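Local coordinates for protein BtrN (PDB 4M7S) that catalyses the radical S-adenosyl-L-methionine-dependent two-electron oxidation of 2-deoxy-scyllo-inosamine in butirosin biosynthesis, using two [4Fe-4S] clusters, at residues F5-N17 / T33-M45. Numbering follows the deposited sequence.
Sequences FSMIEVEVNSQCN and TGEMDPALYKTLM. With SF4 (iron/sulfur cluster), chain C; IMD (imidazole), chain F.
V10 is the apolar centre, meeting M36, Y41 and L44. Both of its methyls touch L44. V10 CG2 meets L44 CD2 tip to tip at 3.6 Å. V10 CG1 lies against M36 CE, also at 3.6 Å, and near the edge of the Y41 ring. M36 is a selenomethionine. Its chain runs extended from the backbone and then bends at the selenium. The bend (chi3 -72°) sets CE against V10 CG1; the two side chains cross at about a right angle. SE itself sits at the edge of the Y41 ring, in its plane. I8 CD1 extends the apolar row to L44 CD1, and V12 CG1 approaches Y41 CE1 at 3.9 Å. F74 stacks on the Y41 ring.

This is the first beta-alpha unit of the partial TIM barrel of a radical SAM enzyme. The axes of strand 7-10 and helix segment 38-45 are nearly antiparallel (171°) and come within 11.9 Å. The cluster-binding loop follows the strand, and C16 SG binds FE1 of the AdoMet [4Fe-4S] cluster at 2.4 Å.

Beyond the strand the two backbones form a single bridge at N13 and E35. M36 N donates to V12 O at 3.0 Å, from above the carbonyl plane, and S14 N donates to G34 O. A chi1 of 61° sets S14 OG between its backbone N and carbonyl carbon, where it donates to T33 O at 2.6 Å. E35 CG packs on N13 CB, while E35 OE2 accepts from K69 N. One water accepts from N13 ND2 and Q15 N and donates to G34 O. N13 ND2 also donates a hydrogen bond to E64 O.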
ATOM      1  N   PHE A   5      10.044   5.464   4.354  1.00 33.90           N
ATOM      2  CA  PHE A   5       8.981   5.394   3.357  1.00 31.92           C
ATOM      3  C   PHE A   5       8.033   6.582   3.519  1.00 32.29           C
ATOM      4  O   PHE A   5       7.844   7.085   4.624  1.00 32.76           O
ATOM      5  CB  PHE A   5       8.213   4.073   3.469  1.00 30.90           C
ATOM      6  CG  PHE A   5       7.895   3.673   4.885  1.00 32.18           C
ATOM      7  CD1 PHE A   5       6.752   4.148   5.517  1.00 30.73           C
ATOM      8  CD2 PHE A   5       8.737   2.817   5.579  1.00 30.84           C
ATOM      9  CE1 PHE A   5       6.467   3.787   6.825  1.00 29.38           C
ATOM     10  CE2 PHE A   5       8.458   2.445   6.881  1.00 31.68           C
ATOM     11  CZ  PHE A   5       7.321   2.935   7.509  1.00 30.58           C
ATOM     12  N   SER A   6       7.454   7.037   2.415  1.00 31.04           N
ATOM     13  CA  SER A   6       6.549   8.173   2.459  1.00 31.55           C
ATOM     14  C   SER A   6       5.103   7.687   2.380  1.00 30.97           C
ATOM     15  O   SER A   6       4.174   8.423   2.708  1.00 32.36           O
ATOM     16  CB  SER A   6       6.857   9.151   1.324  1.00 34.80           C
ATOM     17  OG  SER A   6       6.547   8.570   0.072  1.00 37.61           O
HETATM   18  N   MSE A   7       4.926   6.440   1.949  1.00 25.23           N
HETATM   19  CA  MSE A   7       3.608   5.810   1.862  1.00 24.07           C
HETATM   20  C   MSE A   7       3.708   4.398   2.417  1.00 25.57           C
HETATM   21  O   MSE A   7       4.676   3.673   2.138  1.00 24.29           O
HETATM   22  CB  MSE A   7       3.097   5.783   0.413  1.00 24.36           C
HETATM   23  CG  MSE A   7       1.969   4.752   0.149  1.00 56.22           C
HETATM   24 SE   MSE A   7       0.191   5.174   0.917  1.00 69.69          SE
HETATM   25  CE  MSE A   7      -0.434   6.405  -0.474  1.00 51.64           C
ATOM     26  N   ILE A   8       2.738   4.015   3.238  1.00 22.59           N
ATOM     27  CA  ILE A   8       2.650   2.631   3.675  1.00 24.74           C
ATOM     28  C   ILE A   8       1.263   2.090   3.348  1.00 23.64           C
ATOM     29  O   ILE A   8       0.253   2.735   3.654  1.00 24.53           O
ATOM     30  CB  ILE A   8       2.983   2.456   5.174  1.00 25.76           C
ATOM     31  CG1 ILE A   8       2.808   0.993   5.586  1.00 28.24           C
ATOM     32  CG2 ILE A   8       2.116   3.365   6.053  1.00 25.57           C
ATOM     33  CD1 ILE A   8       3.505   0.656   6.879  1.00 29.92           C
ATOM     34  N   GLU A   9       1.223   0.918   2.712  1.00 22.24           N
ATOM     35  CA  GLU A   9      -0.031   0.286   2.319  1.00 26.06           C
ATOM     36  C   GLU A   9      -0.279  -0.892   3.230  1.00 26.80           C
ATOM     37  O   GLU A   9       0.559  -1.792   3.311  1.00 27.16           O
ATOM     38  CB  GLU A   9       0.047  -0.236   0.881  1.00 28.12           C
ATOM     39  CG  GLU A   9      -0.477   0.697  -0.178  1.00 34.55           C
ATOM     40  CD  GLU A   9      -0.426   0.074  -1.558  1.00 37.20           C
ATOM     41  OE1 GLU A   9      -0.755  -1.122  -1.674  1.00 38.25           O
ATOM     42  OE2 GLU A   9      -0.042   0.773  -2.516  1.00 40.96           O
ATOM     43  N   VAL A  10      -1.425  -0.893   3.908  1.00 22.19           N
ATOM     44  CA  VAL A  10      -1.731  -1.928   4.890  1.00 23.13           C
ATOM     45  C   VAL A  10      -2.906  -2.797   4.430  1.00 27.84           C
ATOM     46  O   VAL A  10      -4.024  -2.301   4.246  1.00 30.36           O
ATOM     47  CB  VAL A  10      -2.042  -1.308   6.249  1.00 25.53           C
ATOM     48  CG1 VAL A  10      -2.160  -2.384   7.319  1.00 26.62           C
ATOM     49  CG2 VAL A  10      -0.939  -0.318   6.639  1.00 25.17           C
ATOM     50  N   GLU A  11      -2.655  -4.089   4.247  1.00 22.30           N
ATOM     51  CA  GLU A  11      -3.717  -5.021   3.880  1.00 24.85           C
ATOM     52  C   GLU A  11      -4.577  -5.365   5.101  1.00 25.59           C
ATOM     53  O   GLU A  11      -4.454  -6.455   5.673  1.00 25.10           O
ATOM     54  CB  GLU A  11      -3.112  -6.297   3.282  1.00 26.59           C
ATOM     55  CG  GLU A  11      -4.092  -7.160   2.499  1.00 28.31           C
ATOM     56  CD  GLU A  11      -3.440  -8.410   1.927  1.00 34.94           C
ATOM     57  OE1 GLU A  11      -2.450  -8.908   2.527  1.00 31.99           O
ATOM     58  OE2 GLU A  11      -3.917  -8.885   0.872  1.00 40.64           O
ATOM     59  N   VAL A  12      -5.451  -4.444   5.506  1.00 21.71           N
ATOM     60  CA  VAL A  12      -6.314  -4.699   6.672  1.00 22.47           C
ATOM     61  C   VAL A  12      -7.333  -5.816   6.397  1.00 23.49           C
ATOM     62  O   VAL A  12      -7.903  -6.396   7.318  1.00 27.41           O
ATOM     63  CB  VAL A  12      -7.003  -3.414   7.186  1.00 22.66           C
ATOM     64  CG1 VAL A  12      -5.952  -2.351   7.501  1.00 21.93           C
ATOM     65  CG2 VAL A  12      -8.010  -2.884   6.157  1.00 22.92           C
ATOM     66  N   ASN A  13      -7.563  -6.115   5.123  1.00 27.15           N
ATOM     67  CA  ASN A  13      -8.288  -7.328   4.771  1.00 29.43           C
ATOM     68  C   ASN A  13      -7.926  -7.752   3.360  1.00 28.08           C
ATOM     69  O   ASN A  13      -7.629  -6.912   2.513  1.00 30.99           O
ATOM     70  CB  ASN A  13      -9.796  -7.139   4.916  1.00 33.54           C
ATOM     71  CG  ASN A  13     -10.381  -6.301   3.816  1.00 35.94           C
ATOM     72  OD1 ASN A  13     -10.112  -5.102   3.736  1.00 37.44           O
ATOM     73  ND2 ASN A  13     -11.195  -6.921   2.954  1.00 37.52           N
ATOM     74  N   SER A  14      -7.959  -9.053   3.101  1.00 28.71           N
ATOM     75  CA  SER A  14      -7.401  -9.578   1.851  1.00 33.20           C
ATOM     76  C   SER A  14      -8.454  -9.870   0.780  1.00 32.78           C
ATOM     77  O   SER A  14      -8.117 -10.060  -0.385  1.00 35.14           O
ATOM     78  CB  SER A  14      -6.619 -10.851   2.139  1.00 34.06           C
ATOM     79  OG  SER A  14      -7.482 -11.833   2.683  1.00 33.68           O
ATOM     80  N   GLN A  15      -9.723  -9.921   1.170  1.00 30.77           N
ATOM     81  CA  GLN A  15     -10.774 -10.242   0.205  1.00 32.95           C
ATOM     82  C   GLN A  15     -11.251  -8.982  -0.499  1.00 35.44           C
ATOM     83  O   GLN A  15     -11.283  -7.902   0.086  1.00 27.11           O
ATOM     84  CB  GLN A  15     -11.974 -10.964   0.858  1.00 30.29           C
ATOM     85  CG  GLN A  15     -13.042 -11.429  -0.165  1.00 70.54           C
ATOM     86  CD  GLN A  15     -14.206 -12.221   0.437  1.00 72.94           C
ATOM     87  OE1 GLN A  15     -14.735 -11.876   1.498  1.00 74.70           O
ATOM     88  NE2 GLN A  15     -14.617 -13.282  -0.254  1.00 72.22           N
ATOM     89  N   CYS A  16     -11.604  -9.131  -1.766  1.00 36.75           N
ATOM     90  CA  CYS A  16     -12.346  -8.105  -2.476  1.00 36.00           C
ATOM     91  C   CYS A  16     -13.646  -8.694  -3.006  1.00 34.71           C
ATOM     92  O   CYS A  16     -13.703  -9.883  -3.325  1.00 31.43           O
ATOM     93  CB  CYS A  16     -11.536  -7.561  -3.643  1.00 35.19           C
ATOM     94  SG  CYS A  16     -12.504  -6.371  -4.559  1.00 31.86           S
ATOM     95  N   ASN A  17     -14.684  -7.868  -3.113  1.00 32.57           N
ATOM     96  CA  ASN A  17     -15.989  -8.357  -3.560  1.00 34.17           C
ATOM     97  C   ASN A  17     -16.050  -8.559  -5.072  1.00 33.16           C
ATOM     98  O   ASN A  17     -16.955  -9.220  -5.584  1.00 34.90           O
ATOM     99  CB  ASN A  17     -17.115  -7.423  -3.110  1.00 33.12           C
ATOM    100  CG  ASN A  17     -16.952  -6.014  -3.640  1.00 32.06           C
ATOM    101  OD1 ASN A  17     -16.008  -5.306  -3.279  1.00 30.52           O
ATOM    102  ND2 ASN A  17     -17.879  -5.595  -4.502  1.00 33.29           N
ATOM    103  N   THR A  33      -5.208 -14.987   5.726  1.00 69.03           N
ATOM    104  CA  THR A  33      -6.594 -15.075   6.174  1.00 69.85           C
ATOM    105  C   THR A  33      -7.425 -13.936   5.591  1.00 67.28           C
ATOM    106  O   THR A  33      -6.915 -13.125   4.815  1.00 68.79           O
ATOM    107  CB  THR A  33      -6.695 -15.054   7.722  1.00 86.64           C
ATOM    108  OG1 THR A  33      -6.315 -13.763   8.219  1.00 84.07           O
ATOM    109  CG2 THR A  33      -5.789 -16.117   8.332  1.00 87.50           C
ATOM    110  N   GLY A  34      -8.703 -13.880   5.962  1.00 60.74           N
ATOM    111  CA  GLY A  34      -9.578 -12.807   5.525  1.00 52.79           C
ATOM    112  C   GLY A  34      -9.209 -11.446   6.104  1.00 45.27           C
ATOM    113  O   GLY A  34      -8.997 -10.482   5.370  1.00 38.82           O
ATOM    114  N   GLU A  35      -9.135 -11.346   7.426  1.00 43.46           N
ATOM    115  CA  GLU A  35      -8.878 -10.040   8.017  1.00 42.42           C
ATOM    116  C   GLU A  35      -7.655  -9.934   8.901  1.00 34.12           C
ATOM    117  O   GLU A  35      -7.273 -10.884   9.578  1.00 31.64           O
ATOM    118  CB  GLU A  35     -10.098  -9.529   8.763  1.00 48.83           C
ATOM    119  CG  GLU A  35     -10.606  -8.239   8.180  1.00 51.22           C
ATOM    120  CD  GLU A  35     -11.996  -7.929   8.628  1.00 57.04           C
ATOM    121  OE1 GLU A  35     -12.128  -7.361   9.731  1.00 62.63           O
ATOM    122  OE2 GLU A  35     -12.947  -8.265   7.889  1.00 55.28           O
HETATM  123  N   MSE A  36      -7.051  -8.753   8.898  1.00 25.85           N
HETATM  124  CA  MSE A  36      -5.892  -8.532   9.748  1.00 28.42           C
HETATM  125  C   MSE A  36      -6.283  -8.590  11.225  1.00 29.15           C
HETATM  126  O   MSE A  36      -7.270  -7.984  11.637  1.00 29.87           O
HETATM  127  CB  MSE A  36      -5.215  -7.197   9.427  1.00 26.66           C
HETATM  128  CG  MSE A  36      -4.014  -6.939  10.320  1.00 26.58           C
HETATM  129 SE   MSE A  36      -3.035  -5.322   9.893  1.00 40.12          SE
HETATM  130  CE  MSE A  36      -2.202  -5.902   8.218  1.00 23.07           C
ATOM    131  N   ASP A  37      -5.524  -9.355  12.004  1.00 28.97           N
ATOM    132  CA  ASP A  37      -5.666  -9.379  13.460  1.00 33.15           C
ATOM    133  C   ASP A  37      -5.573  -7.946  14.004  1.00 31.33           C
ATOM    134  O   ASP A  37      -4.608  -7.247  13.733  1.00 27.68           O
ATOM    135  CB  ASP A  37      -4.563 -10.260  14.065  1.00 34.54           C
ATOM    136  CG  ASP A  37      -4.751 -10.514  15.562  1.00 41.20           C
ATOM    137  OD1 ASP A  37      -5.435  -9.722  16.241  1.00 43.46           O
ATOM    138  OD2 ASP A  37      -4.194 -11.512  16.068  1.00 44.32           O
ATOM    139  N   PRO A  38      -6.595  -7.493  14.752  1.00 30.58           N
ATOM    140  CA  PRO A  38      -6.532  -6.138  15.325  1.00 30.20           C
ATOM    141  C   PRO A  38      -5.305  -5.928  16.208  1.00 28.78           C
ATOM    142  O   PRO A  38      -4.788  -4.818  16.287  1.00 28.60           O
ATOM    143  CB  PRO A  38      -7.824  -6.032  16.155  1.00 32.04           C
ATOM    144  CG  PRO A  38      -8.417  -7.422  16.183  1.00 36.69           C
ATOM    145  CD  PRO A  38      -7.911  -8.123  14.961  1.00 33.65           C
ATOM    146  N   ALA A  39      -4.838  -6.990  16.853  1.00 23.19           N
ATOM    147  CA  ALA A  39      -3.598  -6.930  17.607  1.00 23.69           C
ATOM    148  C   ALA A  39      -2.414  -6.627  16.690  1.00 29.66           C
ATOM    149  O   ALA A  39      -1.484  -5.924  17.078  1.00 27.57           O
ATOM    150  CB  ALA A  39      -3.369  -8.222  18.325  1.00 26.22           C
ATOM    151  N   LEU A  40      -2.433  -7.175  15.479  1.00 26.73           N
ATOM    152  CA  LEU A  40      -1.336  -6.926  14.540  1.00 20.29           C
ATOM    153  C   LEU A  40      -1.387  -5.488  14.047  1.00 19.99           C
ATOM    154  O   LEU A  40      -0.349  -4.833  13.893  1.00 20.93           O
ATOM    155  CB  LEU A  40      -1.366  -7.900  13.356  1.00 24.19           C
ATOM    156  CG  LEU A  40      -0.198  -7.766  12.364  1.00 26.23           C
ATOM    157  CD1 LEU A  40       1.133  -8.072  13.054  1.00 27.76           C
ATOM    158  CD2 LEU A  40      -0.399  -8.670  11.148  1.00 25.96           C
ATOM    159  N   TYR A  41      -2.593  -4.991  13.790  1.00 22.25           N
ATOM    160  CA  TYR A  41      -2.741  -3.607  13.374  1.00 21.74           C
ATOM    161  C   TYR A  41      -2.319  -2.669  14.501  1.00 23.60           C
ATOM    162  O   TYR A  41      -1.742  -1.610  14.246  1.00 22.02           O
ATOM    163  CB  TYR A  41      -4.171  -3.290  12.937  1.00 21.66           C
ATOM    164  CG  TYR A  41      -4.290  -1.911  12.315  1.00 20.20           C
ATOM    165  CD1 TYR A  41      -3.992  -1.714  10.972  1.00 22.12           C
ATOM    166  CD2 TYR A  41      -4.669  -0.808  13.074  1.00 20.12           C
ATOM    167  CE1 TYR A  41      -4.080  -0.464  10.396  1.00 22.83           C
ATOM    168  CE2 TYR A  41      -4.774   0.455  12.503  1.00 21.05           C
ATOM    169  CZ  TYR A  41      -4.481   0.609  11.160  1.00 25.05           C
ATOM    170  OH  TYR A  41      -4.565   1.846  10.578  1.00 30.02           O
ATOM    171  N   LYS A  42      -2.602  -3.047  15.746  1.00 22.89           N
ATOM    172  CA  LYS A  42      -2.144  -2.222  16.861  1.00 24.76           C
ATOM    173  C   LYS A  42      -0.617  -2.140  16.955  1.00 25.61           C
ATOM    174  O   LYS A  42      -0.076  -1.053  17.178  1.00 25.96           O
ATOM    175  CB  LYS A  42      -2.742  -2.657  18.206  1.00 22.58           C
ATOM    176  CG  LYS A  42      -2.256  -1.792  19.369  1.00 23.98           C
ATOM    177  CD  LYS A  42      -3.211  -1.856  20.557  1.00 24.84           C
ATOM    178  CE  LYS A  42      -2.667  -1.115  21.779  1.00 29.64           C
ATOM    179  NZ  LYS A  42      -1.373  -1.662  22.235  1.00 29.95           N
ATOM    180  N   THR A  43       0.095  -3.257  16.799  1.00 25.70           N
ATOM    181  CA  THR A  43       1.553  -3.142  16.878  1.00 24.43           C
ATOM    182  C   THR A  43       2.111  -2.331  15.709  1.00 21.66           C
ATOM    183  O   THR A  43       3.105  -1.642  15.868  1.00 24.32           O
ATOM    184  CB  THR A  43       2.350  -4.481  17.101  1.00 35.36           C
ATOM    185  OG1 THR A  43       3.288  -4.690  16.039  1.00 43.28           O
ATOM    186  CG2 THR A  43       1.463  -5.672  17.222  1.00 26.60           C
ATOM    187  N   LEU A  44       1.464  -2.388  14.547  1.00 21.38           N
ATOM    188  CA  LEU A  44       1.884  -1.528  13.437  1.00 20.04           C
ATOM    189  C   LEU A  44       1.697  -0.048  13.785  1.00 22.56           C
ATOM    190  O   LEU A  44       2.560   0.785  13.488  1.00 22.30           O
ATOM    191  CB  LEU A  44       1.111  -1.849  12.156  1.00 14.89           C
ATOM    192  CG  LEU A  44       1.492  -0.955  10.967  1.00 23.88           C
ATOM    193  CD1 LEU A  44       2.983  -1.105  10.594  1.00 21.00           C
ATOM    194  CD2 LEU A  44       0.620  -1.241   9.760  1.00 20.62           C
HETATM  195  N   MSE A  45       0.558   0.279  14.396  1.00 21.76           N
HETATM  196  CA  MSE A  45       0.309   1.649  14.847  1.00 24.36           C
HETATM  197  C   MSE A  45       1.391   2.109  15.833  1.00 21.53           C
HETATM  198  O   MSE A  45       1.868   3.241  15.762  1.00 24.14           O
HETATM  199  CB  MSE A  45      -1.086   1.772  15.492  1.00 23.11           C
HETATM  200  CG  MSE A  45      -2.262   1.675  14.501  1.00 24.76           C
HETATM  201 SE   MSE A  45      -2.170   3.031  13.084  1.00 43.03          SE
HETATM  202  CE  MSE A  45      -1.457   1.903  11.675  1.00 24.24           C
TER
HETATM  203 FE1  SF4 C 502     -10.993  -5.948  -6.387  1.00 28.73          FE
HETATM  204 FE2  SF4 C 502     -11.082  -5.633  -9.029  1.00 28.21          FE
HETATM  205 FE3  SF4 C 502      -8.798  -6.366  -7.886  1.00 31.04          FE
HETATM  206 FE4  SF4 C 502      -9.711  -3.845  -7.477  1.00 32.45          FE
HETATM  207  S1  SF4 C 502      -8.998  -4.728  -9.473  1.00 29.64           S
HETATM  208  S2  SF4 C 502      -8.870  -5.245  -5.873  1.00 32.88           S
HETATM  209  S3  SF4 C 502     -11.991  -4.193  -7.481  1.00 28.53           S
HETATM  210  S4  SF4 C 502     -10.734  -7.629  -7.958  1.00 26.58           S
HETATM  211  N1  IMD F 505      -4.777 -11.878  18.432  1.00 44.73           N
HETATM  212  C2  IMD F 505      -5.639 -11.621  19.436  1.00 46.35           C
HETATM  213  N3  IMD F 505      -5.599 -12.654  20.311  1.00 50.69           N
HETATM  214  C4  IMD F 505      -4.712 -13.569  19.853  1.00 49.99           C
HETATM  215  C5  IMD F 505      -4.191 -13.076  18.661  1.00 47.13           C
HETATM  216  O   HOH W   1     -11.447  -9.405   3.564  1.00 48.23           O